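Local coordinates for sugar-binding transcriptional regulator, LacI family (Enterococcus faecalis, PDB 3CS3), which probably represses transcription as a LacI-family DNA-binding regulator, with a periplasmic-binding-protein-like domain expected to sense a sugar, at residues Y14-D17 with F22-E25; R96-D101 with G236-E241; Y131-R136 with F182-E187; I53-V58 with R79-V84. All coordinates share one frame; numbering follows the deposited sequence.

Contact 1: Y14-D17 with F22-E25; sequences YLAD and FYGE
Leu15 puts its CD1 methyl over one face of the Tyr23 phenol ring, and this is the dense part of the contact. The methyl stands 3.7 Å from the centroid of the Tyr23 ring and 9° off the ring normal, a CH-pi contact almost exactly over the centre. Leu15 CD2 lies on the same side but out past the ring rim, 3.8 Å from Tyr23 CE1. Tyr23 has CG anti to its carbonyl carbon (chi1 -78°), and its ring runs back from the first turn of the helix to the end of the strand. There the hydroxyl oxygen accepts the backbone N-H of Ala16, with N to OH 3.2 Å and an angle of 149° at the hydrogen. A second, weak bond runs from Asp17 N to Tyr23 OH, 3.4 Å.

The Asp17 side is looser and more exposed: its OD2 comes no closer than 4.0 Å to Tyr23 CE2, and the carboxylate is inclined to the ring. It also makes a weak hydrogen bond to Ser45 and packs on Leu27 of the second subunit. The contact spans the strand-to-helix loop of the beta-alpha-beta unit 10-15, 23-35 and 40-45, with Leu15 also touching Val43 and Leu64 of the flanking strands.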
loop_
_atom_site.group_PDB
_atom_site.type_symbol
_atom_site.label_atom_id
_atom_site.label_comp_id
_atom_site.label_asym_id
_atom_site.label_seq_id
_atom_site.Cartn_x
_atom_site.Cartn_y
_atom_site.Cartn_z
ATOM N N TYR A 14 3.896 -4.140 -13.092
ATOM C CA TYR A 14 2.444 -4.250 -13.173
ATOM C C TYR A 14 1.879 -5.019 -11.988
ATOM O O TYR A 14 2.042 -6.235 -11.880
ATOM C CB TYR A 14 2.018 -4.847 -14.524
ATOM C CG TYR A 14 2.314 -3.910 -15.671
ATOM C CD1 TYR A 14 1.371 -2.972 -16.086
ATOM C CD2 TYR A 14 3.558 -3.926 -16.313
ATOM C CE1 TYR A 14 1.642 -2.093 -17.120
ATOM C CE2 TYR A 14 3.841 -3.049 -17.345
ATOM C CZ TYR A 14 2.875 -2.137 -17.745
ATOM O OH TYR A 14 3.139 -1.260 -18.768
ATOM N N LEU A 15 1.252 -4.274 -11.081
ATOM C CA LEU A 15 0.688 -4.826 -9.852
ATOM C C LEU A 15 -0.828 -4.869 -9.936
ATOM O O LEU A 15 -1.428 -4.190 -10.763
ATOM C CB LEU A 15 1.142 -4.025 -8.630
ATOM C CG LEU A 15 2.654 -3.918 -8.382
ATOM C CD1 LEU A 15 2.892 -3.144 -7.109
ATOM C CD2 LEU A 15 3.359 -5.287 -8.324
ATOM N N ALA A 16 -1.437 -5.681 -9.077
ATOM C CA ALA A 16 -2.882 -5.893 -9.089
ATOM C C ALA A 16 -3.631 -5.004 -8.094
ATOM O O ALA A 16 -4.844 -4.815 -8.216
ATOM C CB ALA A 16 -3.182 -7.349 -8.822
ATOM N N ASP A 17 -2.894 -4.456 -7.133
ATOM C CA ASP A 17 -3.445 -3.691 -5.999
ATOM C C ASP A 17 -4.461 -4.415 -5.104
ATOM O O ASP A 17 -5.487 -3.852 -4.713
ATOM C CB ASP A 17 -3.911 -2.275 -6.385
ATOM C CG ASP A 17 -2.888 -1.202 -6.020
ATOM O OD1 ASP A 17 -3.281 -0.196 -5.392
ATOM O OD2 ASP A 17 -1.691 -1.366 -6.348
ATOM N N PHE A 22 2.284 -6.441 1.102
ATOM C CA PHE A 22 3.666 -6.821 0.796
ATOM C C PHE A 22 4.329 -5.972 -0.297
ATOM O O PHE A 22 5.546 -6.082 -0.498
ATOM C CB PHE A 22 3.805 -8.332 0.520
ATOM C CG PHE A 22 3.130 -8.805 -0.744
ATOM C CD1 PHE A 22 1.814 -9.251 -0.720
ATOM C CD2 PHE A 22 3.824 -8.842 -1.951
ATOM C CE1 PHE A 22 1.193 -9.699 -1.880
ATOM C CE2 PHE A 22 3.205 -9.282 -3.112
ATOM C CZ PHE A 22 1.888 -9.714 -3.076
ATOM N N TYR A 23 3.536 -5.142 -0.987
ATOM C CA TYR A 23 4.016 -4.365 -2.143
ATOM C C TYR A 23 5.144 -3.411 -1.810
ATOM O O TYR A 23 6.124 -3.347 -2.542
ATOM C CB TYR A 23 2.892 -3.580 -2.829
ATOM C CG TYR A 23 2.004 -4.400 -3.733
ATOM C CD1 TYR A 23 2.431 -5.627 -4.248
ATOM C CD2 TYR A 23 0.738 -3.941 -4.092
ATOM C CE1 TYR A 23 1.610 -6.383 -5.079
ATOM C CE2 TYR A 23 -0.090 -4.693 -4.921
ATOM C CZ TYR A 23 0.355 -5.909 -5.413
ATOM O OH TYR A 23 -0.462 -6.653 -6.236
ATOM N N GLY A 24 5.002 -2.688 -0.701
ATOM C CA GLY A 24 5.981 -1.691 -0.285
ATOM C C GLY A 24 7.395 -2.234 -0.188
ATOM O O GLY A 24 8.341 -1.615 -0.674
ATOM N N GLU A 25 7.532 -3.408 0.417
ATOM C CA GLU A 25 8.840 -4.020 0.618
ATOM C C GLU A 25 9.307 -4.808 -0.613
ATOM O O GLU A 25 10.508 -4.995 -0.822
ATOM C CB GLU A 25 8.870 -4.858 1.909
ATOM C CG GLU A 25 7.555 -5.564 2.266
ATOM C CD GLU A 25 6.601 -4.720 3.112
ATOM O OE1 GLU A 25 7.007 -4.261 4.199
ATOM O OE2 GLU A 25 5.435 -4.535 2.695
#

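Contact 2: R96-D101 with G236-E241; sequences RQVLLD and GMVAAE. With SO4 (sulfate ion), chain E; SO4 (sulfate ion), chain B.
Val98 sets CG1 anti to its backbone N (chi1 -172°), and Val238 does the same (chi1 171°); these two rotamers bring one branch of each valine together. The CG1 methyls of Val98 and Val238 meet at 3.8 Å, the two side chains crossing at a slant. The other branch of Val98 rests against helix backbone, its CG2 lying 4.0 Å from Ala239 CA. The small Ala239 permits this close approach: the CA atoms of Val98 and Ala239 are 6.1 Å apart, and CG2 of Val98 is 4.5 Å from CB of Ala239.

This is helix-on-sheet packing of an alpha/beta fold, with helix 232-247 laid over strand 95-100 of the mixed sheet. Trp235, one turn earlier on the helix, gives its indole N-H to the carbonyl oxygen of Val98, adding a polar tie beside the apolar one.

At the start of the strand the guanidinium of Arg96, beyond the valine contact, binds two sulfates, probably from the crystallisation liquor. Its NH2 reaches both, bonding O2 of the chain E sulfate at 2.9 Å with a nearly straight angle of 171°, and O4 of the chain B sulfate at 2.8 Å. NH1 takes O3 of the chain B sulfate, also at 2.8 Å, near the guanidinium plane.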
loop_
_atom_site.group_PDB
_atom_site.type_symbol
_atom_site.label_atom_id
_atom_site.label_comp_id
_atom_site.label_asym_id
_atom_site.label_seq_id
_atom_site.Cartn_x
_atom_site.Cartn_y
_atom_site.Cartn_z
ATOM N N ARG A 96 10.965 -14.981 -17.780
ATOM C CA ARG A 96 11.444 -15.787 -16.659
ATOM C C ARG A 96 10.493 -15.695 -15.477
ATOM O O ARG A 96 9.639 -14.816 -15.447
ATOM C CB ARG A 96 12.847 -15.355 -16.239
ATOM C CG ARG A 96 13.901 -15.605 -17.298
ATOM C CD ARG A 96 14.068 -17.098 -17.631
ATOM N NE ARG A 96 15.234 -17.261 -18.491
ATOM C CZ ARG A 96 15.191 -17.258 -19.820
ATOM N NH1 ARG A 96 14.030 -17.138 -20.454
ATOM N NH2 ARG A 96 16.309 -17.381 -20.518
ATOM N N GLN A 97 10.651 -16.596 -14.507
ATOM C CA GLN A 97 9.763 -16.670 -13.344
ATOM C C GLN A 97 10.519 -16.465 -12.048
ATOM O O GLN A 97 11.563 -17.073 -11.842
ATOM C CB GLN A 97 9.085 -18.036 -13.255
ATOM C CG GLN A 97 8.424 -18.536 -14.517
ATOM C CD GLN A 97 8.257 -20.052 -14.520
ATOM O OE1 GLN A 97 7.907 -20.639 -15.540
ATOM N NE2 GLN A 97 8.508 -20.689 -13.375
ATOM N N VAL A 98 9.996 -15.610 -11.174
ATOM C CA VAL A 98 10.438 -15.583 -9.776
ATOM C C VAL A 98 9.201 -15.759 -8.900
ATOM O O VAL A 98 8.485 -14.802 -8.611
ATOM C CB VAL A 98 11.228 -14.299 -9.383
ATOM C CG1 VAL A 98 11.801 -14.447 -7.975
ATOM C CG2 VAL A 98 12.356 -14.028 -10.359
ATOM N N LEU A 99 8.954 -16.999 -8.494
ATOM C CA LEU A 99 7.688 -17.369 -7.865
ATOM C C LEU A 99 7.840 -17.704 -6.391
ATOM O O LEU A 99 8.909 -18.116 -5.953
ATOM C CB LEU A 99 7.076 -18.565 -8.595
ATOM C CG LEU A 99 6.895 -18.479 -10.112
ATOM C CD1 LEU A 99 6.276 -19.760 -10.630
ATOM C CD2 LEU A 99 6.045 -17.284 -10.509
ATOM N N LEU A 100 6.767 -17.520 -5.625
ATOM C CA LEU A 100 6.741 -18.009 -4.252
ATOM C C LEU A 100 6.650 -19.525 -4.261
ATOM O O LEU A 100 6.017 -20.112 -5.140
ATOM C CB LEU A 100 5.553 -17.445 -3.473
ATOM C CG LEU A 100 5.432 -15.935 -3.287
ATOM C CD1 LEU A 100 4.168 -15.621 -2.511
ATOM C CD2 LEU A 100 6.651 -15.368 -2.588
ATOM N N ASP A 101 7.287 -20.151 -3.281
ATOM C CA ASP A 101 7.098 -21.570 -3.029
ATOM C C ASP A 101 5.731 -21.789 -2.363
ATOM O O ASP A 101 5.623 -21.909 -1.135
ATOM C CB ASP A 101 8.240 -22.095 -2.162
ATOM C CG ASP A 101 8.194 -23.595 -1.973
ATOM O OD1 ASP A 101 7.809 -24.318 -2.921
ATOM O OD2 ASP A 101 8.556 -24.045 -0.869
ATOM N N GLY A 236 11.710 -9.068 -4.667
ATOM C CA GLY A 236 11.969 -7.911 -5.517
ATOM C C GLY A 236 13.391 -7.761 -6.042
ATOM O O GLY A 236 13.586 -7.379 -7.194
ATOM N N MET A 237 14.374 -8.064 -5.199
ATOM C CA MET A 237 15.787 -7.980 -5.562
ATOM C C MET A 237 16.143 -8.982 -6.660
ATOM O O MET A 237 16.786 -8.616 -7.649
ATOM C CB MET A 237 16.667 -8.224 -4.333
ATOM C CG MET A 237 18.093 -7.693 -4.468
ATOM S SD MET A 237 18.330 -6.058 -3.733
ATOM C CE MET A 237 18.889 -6.521 -2.094
ATOM N N VAL A 238 15.708 -10.231 -6.474
ATOM C CA VAL A 238 15.920 -11.320 -7.433
ATOM C C VAL A 238 15.171 -11.062 -8.743
ATOM O O VAL A 238 15.688 -11.362 -9.823
ATOM C CB VAL A 238 15.548 -12.711 -6.819
ATOM C CG1 VAL A 238 15.561 -13.808 -7.856
ATOM C CG2 VAL A 238 16.502 -13.073 -5.705
ATOM N N ALA A 239 13.969 -10.494 -8.652
ATOM C CA ALA A 239 13.202 -10.124 -9.857
ATOM C C ALA A 239 13.904 -9.038 -10.668
ATOM O O ALA A 239 13.960 -9.119 -11.897
ATOM C CB ALA A 239 11.802 -9.684 -9.494
ATOM N N ALA A 240 14.450 -8.045 -9.966
ATOM C CA ALA A 240 15.232 -6.966 -10.579
ATOM C C ALA A 240 16.515 -7.461 -11.260
ATOM O O ALA A 240 16.835 -7.021 -12.356
ATOM C CB ALA A 240 15.553 -5.901 -9.554
ATOM N N GLU A 241 17.237 -8.381 -10.621
ATOM C CA GLU A 241 18.473 -8.912 -11.200
ATOM C C GLU A 241 18.174 -9.834 -12.380
ATOM O O GLU A 241 18.960 -9.921 -13.320
ATOM C CB GLU A 241 19.352 -9.606 -10.134
ATOM C CG GLU A 241 19.369 -11.152 -10.155
ATOM C CD GLU A 241 20.251 -11.779 -9.071
ATOM O OE1 GLU A 241 20.551 -11.112 -8.054
ATOM O OE2 GLU A 241 20.637 -12.954 -9.238
HETATM S S SO4 E . 18.734 -19.137 -18.709
HETATM O O1 SO4 E . 17.589 -19.566 -17.912
HETATM O O2 SO4 E . 18.691 -17.689 -18.898
HETATM O O3 SO4 E . 19.972 -19.500 -18.026
HETATM O O4 SO4 E . 18.680 -19.800 -20.009
HETATM S S SO4 B . 15.529 -16.574 -23.839
HETATM O O1 SO4 B . 15.584 -16.907 -25.258
HETATM O O2 SO4 B . 15.180 -15.164 -23.693
HETATM O O3 SO4 B . 14.525 -17.411 -23.191
HETATM O O4 SO4 B . 16.833 -16.811 -23.227
#

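Contact 3: Y131-R136 with F182-E187; sequences YDSQER and FAFNDE. With GOL (glycerol), chain F.
The Phe184 ring presents a face to Arg136 and an edge to Ser133, two residues of the same helical turn. Over the face stands Arg136 CB, 4.0 Å from the centroid of the Phe184 ring and 28° off its normal, a CH-pi contact displaced toward CE1. At the edge, Ser133 OG lies 3.5 Å from Phe184 CD1.

Beyond CB, the Arg136 chain bends at chi3 (-148°) and carries its guanidinium past the ring to the Phe184 backbone, where NH1 comes within 2.7 Å of the Phe184 carbonyl oxygen. Glycerol O2 sits near the guanidinium plane, held by NH2 of Arg136 at 2.7 Å and more weakly by its NH1. Asp132 OD2 stands well out of that plane, so its long pairing with Arg136 is by charge only; it accepts a hydrogen bond from glycerol O3 at 2.7 Å. From across the contact, Asn185 ND2 donates to glycerol O1 at 2.8 Å with an angle of 173°. Asn102 fixes both Asp132 and Arg136 from outside, and Phe212 makes a cation-pi contact with Arg136.

Asp213 also hydrogen-bonds the glycerol, which is probably a crystallisation additive. Several polar side chains gathered on a polyol, at strand and helix ends, are consistent with the sugar-effector cleft of LacI-family regulators.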
loop_
_atom_site.group_PDB
_atom_site.type_symbol
_atom_site.label_atom_id
_atom_site.label_comp_id
_atom_site.label_asym_id
_atom_site.label_seq_id
_atom_site.Cartn_x
_atom_site.Cartn_y
_atom_site.Cartn_z
ATOM N N TYR A 131 -2.681 -18.484 -10.460
ATOM C CA TYR A 131 -1.737 -19.585 -10.229
ATOM C C TYR A 131 -1.393 -19.856 -8.763
ATOM O O TYR A 131 -1.301 -21.017 -8.358
ATOM C CB TYR A 131 -0.462 -19.329 -11.039
ATOM C CG TYR A 131 0.731 -20.200 -10.711
ATOM C CD1 TYR A 131 0.866 -21.466 -11.278
ATOM C CD2 TYR A 131 1.744 -19.743 -9.866
ATOM C CE1 TYR A 131 1.959 -22.267 -10.994
ATOM C CE2 TYR A 131 2.842 -20.540 -9.570
ATOM C CZ TYR A 131 2.945 -21.800 -10.142
ATOM O OH TYR A 131 4.029 -22.598 -9.859
ATOM N N ASP A 132 -1.199 -18.790 -7.985
ATOM C CA ASP A 132 -0.764 -18.895 -6.590
ATOM C C ASP A 132 -1.792 -19.591 -5.721
ATOM O O ASP A 132 -1.435 -20.382 -4.847
ATOM C CB ASP A 132 -0.468 -17.512 -6.002
ATOM C CG ASP A 132 0.919 -16.993 -6.361
ATOM O OD1 ASP A 132 1.674 -17.674 -7.092
ATOM O OD2 ASP A 132 1.255 -15.890 -5.893
ATOM N N SER A 133 -3.062 -19.279 -5.970
ATOM C CA SER A 133 -4.177 -19.902 -5.279
ATOM C C SER A 133 -4.356 -21.361 -5.717
ATOM O O SER A 133 -4.605 -22.221 -4.874
ATOM C CB SER A 133 -5.458 -19.099 -5.509
ATOM O OG SER A 133 -6.509 -19.591 -4.706
ATOM N N GLN A 134 -4.210 -21.625 -7.023
ATOM C CA GLN A 134 -4.261 -22.983 -7.594
ATOM C C GLN A 134 -3.262 -23.940 -6.951
ATOM O O GLN A 134 -3.624 -25.047 -6.558
ATOM C CB GLN A 134 -3.987 -22.951 -9.095
ATOM C CG GLN A 134 -5.107 -22.402 -9.954
ATOM C CD GLN A 134 -4.704 -22.242 -11.413
ATOM O OE1 GLN A 134 -3.527 -22.367 -11.774
ATOM N NE2 GLN A 134 -5.682 -21.957 -12.261
ATOM N N GLU A 135 -2.009 -23.501 -6.853
ATOM C CA GLU A 135 -0.942 -24.271 -6.218
ATOM C C GLU A 135 -1.202 -24.487 -4.737
ATOM O O GLU A 135 -0.981 -25.584 -4.228
ATOM C CB GLU A 135 0.396 -23.553 -6.377
ATOM C CG GLU A 135 0.896 -23.501 -7.786
ATOM C CD GLU A 135 1.576 -24.781 -8.206
ATOM O OE1 GLU A 135 2.674 -25.071 -7.679
ATOM O OE2 GLU A 135 1.015 -25.488 -9.070
ATOM N N ARG A 136 -1.656 -23.427 -4.059
ATOM C CA ARG A 136 -1.962 -23.477 -2.634
ATOM C C ARG A 136 -3.125 -24.422 -2.366
ATOM O O ARG A 136 -3.096 -25.178 -1.402
ATOM C CB ARG A 136 -2.266 -22.080 -2.084
ATOM C CG ARG A 136 -1.034 -21.284 -1.683
ATOM C CD ARG A 136 -1.335 -19.794 -1.515
ATOM N NE ARG A 136 -0.170 -18.992 -1.890
ATOM C CZ ARG A 136 -0.113 -17.663 -1.881
ATOM N NH1 ARG A 136 -1.160 -16.936 -1.505
ATOM N NH2 ARG A 136 1.005 -17.060 -2.250
ATOM N N PHE A 182 -7.928 -21.448 6.832
ATOM C CA PHE A 182 -6.674 -21.137 6.167
ATOM C C PHE A 182 -6.985 -20.081 5.117
ATOM O O PHE A 182 -7.583 -20.377 4.081
ATOM C CB PHE A 182 -6.037 -22.397 5.569
ATOM C CG PHE A 182 -4.752 -22.152 4.809
ATOM C CD1 PHE A 182 -3.891 -21.099 5.138
ATOM C CD2 PHE A 182 -4.378 -23.019 3.785
ATOM C CE1 PHE A 182 -2.714 -20.886 4.424
ATOM C CE2 PHE A 182 -3.192 -22.819 3.074
ATOM C CZ PHE A 182 -2.360 -21.751 3.394
ATOM N N ALA A 183 -6.617 -18.836 5.431
ATOM C CA ALA A 183 -6.765 -17.714 4.510
ATOM C C ALA A 183 -5.535 -17.685 3.621
ATOM O O ALA A 183 -4.413 -17.796 4.110
ATOM C CB ALA A 183 -6.907 -16.422 5.270
ATOM N N PHE A 184 -5.747 -17.560 2.314
ATOM C CA PHE A 184 -4.660 -17.720 1.344
ATOM C C PHE A 184 -3.779 -16.477 1.257
ATOM O O PHE A 184 -2.666 -16.543 0.726
ATOM C CB PHE A 184 -5.191 -18.150 -0.035
ATOM C CG PHE A 184 -5.461 -19.645 -0.161
ATOM C CD1 PHE A 184 -5.547 -20.240 -1.419
ATOM C CD2 PHE A 184 -5.611 -20.459 0.971
ATOM C CE1 PHE A 184 -5.805 -21.606 -1.552
ATOM C CE2 PHE A 184 -5.863 -21.826 0.846
ATOM C CZ PHE A 184 -5.952 -22.402 -0.417
ATOM N N ASN A 185 -4.286 -15.350 1.763
ATOM C CA ASN A 185 -3.423 -14.239 2.160
ATOM C C ASN A 185 -3.848 -13.531 3.441
ATOM O O ASN A 185 -4.976 -13.711 3.909
ATOM C CB ASN A 185 -3.101 -13.273 1.001
ATOM C CG ASN A 185 -4.249 -12.332 0.632
ATOM O OD1 ASN A 185 -5.336 -12.330 1.223
ATOM N ND2 ASN A 185 -3.987 -11.505 -0.368
ATOM N N ASP A 186 -2.921 -12.744 3.995
ATOM C CA ASP A 186 -3.113 -11.976 5.227
ATOM C C ASP A 186 -4.225 -10.937 5.131
ATOM O O ASP A 186 -4.895 -10.662 6.115
ATOM C CB ASP A 186 -1.811 -11.277 5.633
ATOM C CG ASP A 186 -0.924 -12.139 6.532
ATOM O OD1 ASP A 186 -1.105 -13.376 6.590
ATOM O OD2 ASP A 186 -0.033 -11.566 7.192
ATOM N N GLU A 187 -4.415 -10.365 3.948
ATOM C CA GLU A 187 -5.455 -9.359 3.742
ATOM C C GLU A 187 -6.860 -9.912 3.877
ATOM O O GLU A 187 -7.715 -9.262 4.482
ATOM C CB GLU A 187 -5.305 -8.701 2.383
ATOM C CG GLU A 187 -4.035 -7.917 2.239
ATOM C CD GLU A 187 -3.648 -7.785 0.800
ATOM O OE1 GLU A 187 -4.531 -7.411 -0.003
ATOM O OE2 GLU A 187 -2.477 -8.080 0.480
HETATM C C1 GOL F . -1.205 -12.993 -2.322
HETATM O O1 GOL F . -1.452 -11.802 -1.608
HETATM C C2 GOL F . 0.303 -13.225 -2.376
HETATM O O2 GOL F . 0.653 -14.422 -1.711
HETATM C C3 GOL F . 0.815 -13.203 -3.808
HETATM O O3 GOL F . -0.076 -13.885 -4.668
#

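Contact 4: I53-V58 with R79-V84; sequences IPEKMV and RGHSIV
Hydrogen bonding joins the loop 53-58 to the residues leading into strand 82-85 chiefly through His81, whose NE2 donates to the carbonyl oxygen of Glu55 at 3.0 Å. The N-H approaches a lone pair in the carbonyl plane, with a C=O...N angle of 128°, while the oxygen lies slightly out of the imidazole plane. His81 CD2 stands 3.3 Å from Val58 O, so the imidazole edge faces the carbonyl oxygens of both Glu55 and Val58.

The charged interaction is looser. Glu55 OE2 forms a salt bridge with Arg79 NE at 3.4 Å, near the guanidinium plane, but its hydrogen-bond component is weak and strongly bent. Arg79 is exposed at this side.

Close polar contact also comes from the same carboxylate. With CG wedged between its backbone N and carbonyl carbon (chi1 87°) and a further bend at chi2, Glu55 folds over so that OE2 is 3.3 Å from His81 CE1. Carboxylate and imidazole are almost perpendicular (88°). A charge on the histidine, if present, would probably be favoured by that carboxylate. Packing is added by Glu55 CB, 3.7 Å from His81 CE1.

His81 also stacks on Phe76 of helix 70-78. The contact lies at the N-terminal ends of two central, adjacent parallel strands, 60-64 and 82-85, in an alpha/beta sheet of the periplasmic-binding-protein type.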
loop_
_atom_site.group_PDB
_atom_site.type_symbol
_atom_site.label_atom_id
_atom_site.label_comp_id
_atom_site.label_asym_id
_atom_site.label_seq_id
_atom_site.Cartn_x
_atom_site.Cartn_y
_atom_site.Cartn_z
ATOM N N ILE A 53 0.275 -0.325 -22.442
ATOM C CA ILE A 53 1.670 -0.490 -22.093
ATOM C C ILE A 53 2.460 0.491 -22.954
ATOM O O ILE A 53 2.431 0.391 -24.186
ATOM C CB ILE A 53 2.165 -1.924 -22.383
ATOM C CG1 ILE A 53 1.260 -2.965 -21.717
ATOM C CG2 ILE A 53 3.604 -2.086 -21.929
ATOM C CD1 ILE A 53 1.325 -4.342 -22.365
ATOM N N PRO A 54 3.145 1.462 -22.315
ATOM C CA PRO A 54 4.054 2.349 -23.052
ATOM C C PRO A 54 5.304 1.595 -23.531
ATOM O O PRO A 54 6.376 1.701 -22.924
ATOM C CB PRO A 54 4.399 3.438 -22.029
ATOM C CG PRO A 54 4.157 2.815 -20.695
ATOM C CD PRO A 54 3.083 1.792 -20.877
ATOM N N GLU A 55 5.148 0.847 -24.624
ATOM C CA GLU A 55 6.189 -0.048 -25.133
ATOM C C GLU A 55 7.340 0.720 -25.796
ATOM O O GLU A 55 8.451 0.200 -25.931
ATOM C CB GLU A 55 5.576 -1.110 -26.063
ATOM C CG GLU A 55 5.431 -0.729 -27.533
ATOM C CD GLU A 55 6.459 -1.418 -28.413
ATOM O OE1 GLU A 55 7.408 -0.745 -28.869
ATOM O OE2 GLU A 55 6.320 -2.640 -28.642
ATOM N N LYS A 56 7.061 1.965 -26.181
ATOM C CA LYS A 56 8.067 2.877 -26.716
ATOM C C LYS A 56 8.690 3.721 -25.600
ATOM O O LYS A 56 9.352 4.724 -25.870
ATOM C CB LYS A 56 7.441 3.792 -27.778
ATOM C CG LYS A 56 6.955 3.077 -29.031
ATOM C CD LYS A 56 6.184 4.023 -29.944
ATOM C CE LYS A 56 5.674 3.309 -31.192
ATOM N NZ LYS A 56 4.609 2.307 -30.891
ATOM N N MET A 57 8.474 3.314 -24.349
ATOM C CA MET A 57 8.915 4.086 -23.185
ATOM C C MET A 57 9.368 3.221 -21.998
ATOM O O MET A 57 9.834 3.743 -20.983
ATOM C CB MET A 57 7.814 5.066 -22.759
ATOM C CG MET A 57 7.905 6.440 -23.430
ATOM S SD MET A 57 6.312 7.166 -23.878
ATOM C CE MET A 57 5.764 6.091 -25.211
ATOM N N VAL A 58 9.244 1.904 -22.140
ATOM C CA VAL A 58 9.627 0.958 -21.092
ATOM C C VAL A 58 10.457 -0.186 -21.686
ATOM O O VAL A 58 10.082 -0.771 -22.705
ATOM C CB VAL A 58 8.368 0.470 -20.293
ATOM C CG1 VAL A 58 8.452 -0.989 -19.888
ATOM C CG2 VAL A 58 8.140 1.347 -19.070
ATOM N N ARG A 79 7.676 -8.834 -29.178
ATOM C CA ARG A 79 8.120 -7.536 -29.693
ATOM C C ARG A 79 9.452 -7.059 -29.085
ATOM O O ARG A 79 9.750 -5.860 -29.089
ATOM C CB ARG A 79 7.030 -6.473 -29.498
ATOM C CG ARG A 79 5.889 -6.554 -30.501
ATOM C CD ARG A 79 5.030 -5.295 -30.474
ATOM N NE ARG A 79 4.221 -5.196 -29.260
ATOM C CZ ARG A 79 3.001 -5.710 -29.120
ATOM N NH1 ARG A 79 2.426 -6.367 -30.121
ATOM N NH2 ARG A 79 2.351 -5.566 -27.972
ATOM N N GLY A 80 10.239 -7.997 -28.561
ATOM C CA GLY A 80 11.591 -7.709 -28.083
ATOM C C GLY A 80 11.754 -7.336 -26.618
ATOM O O GLY A 80 12.885 -7.209 -26.138
ATOM N N HIS A 81 10.642 -7.159 -25.904
ATOM C CA HIS A 81 10.694 -6.793 -24.486
ATOM C C HIS A 81 10.882 -8.007 -23.587
ATOM O O HIS A 81 10.258 -9.049 -23.793
ATOM C CB HIS A 81 9.438 -6.040 -24.061
ATOM C CG HIS A 81 9.241 -4.739 -24.769
ATOM N ND1 HIS A 81 8.482 -4.623 -25.913
ATOM C CD2 HIS A 81 9.689 -3.494 -24.485
ATOM C CE1 HIS A 81 8.475 -3.362 -26.308
ATOM N NE2 HIS A 81 9.201 -2.656 -25.459
ATOM N N SER A 82 11.742 -7.854 -22.584
ATOM C CA SER A 82 11.992 -8.904 -21.602
ATOM C C SER A 82 10.998 -8.813 -20.456
ATOM O O SER A 82 10.663 -7.719 -20.013
ATOM C CB SER A 82 13.414 -8.787 -21.071
ATOM O OG SER A 82 14.332 -9.150 -22.077
ATOM N N ILE A 83 10.524 -9.962 -19.976
ATOM C CA ILE A 83 9.522 -9.994 -18.905
ATOM C C ILE A 83 9.871 -10.983 -17.785
ATOM O O ILE A 83 10.269 -12.109 -18.046
ATOM C CB ILE A 83 8.093 -10.290 -19.463
ATOM C CG1 ILE A 83 7.666 -9.214 -20.466
ATOM C CG2 ILE A 83 7.065 -10.325 -18.339
ATOM C CD1 ILE A 83 6.704 -9.693 -21.497
ATOM N N VAL A 84 9.735 -10.543 -16.538
ATOM C CA VAL A 84 9.770 -11.453 -15.394
ATOM C C VAL A 84 8.373 -11.550 -14.764
ATOM O O VAL A 84 7.775 -10.543 -14.393
ATOM C CB VAL A 84 10.847 -11.048 -14.357
ATOM C CG1 VAL A 84 10.789 -11.945 -13.139
ATOM C CG2 VAL A 84 12.231 -11.147 -14.982
#

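In the fold
From the N terminus, contact 1 closes the short loop, four residues between its segments, from strand 10-15 into helix 23-35. Contact 4 follows in series, spanning strand 60-64 and helix 70-78 before the chain enters strand 82-85; Tyr14 OH packs on Ile53 and Pro54 to link it with contact 1. Contact 2 opens on the next strand, 95-100, and closes only at helix 232-247, so contact 3 falls within its long span. Strands 82-85 and 95-100 are neighbours in the mixed sheet, where Val84 packs on Val98. Contact 3 belongs to the elements around the four-stranded parallel sheet, and Leu99 and Leu100 touch Tyr131 and Arg136, joining the two sheet systems. No two contacts cross.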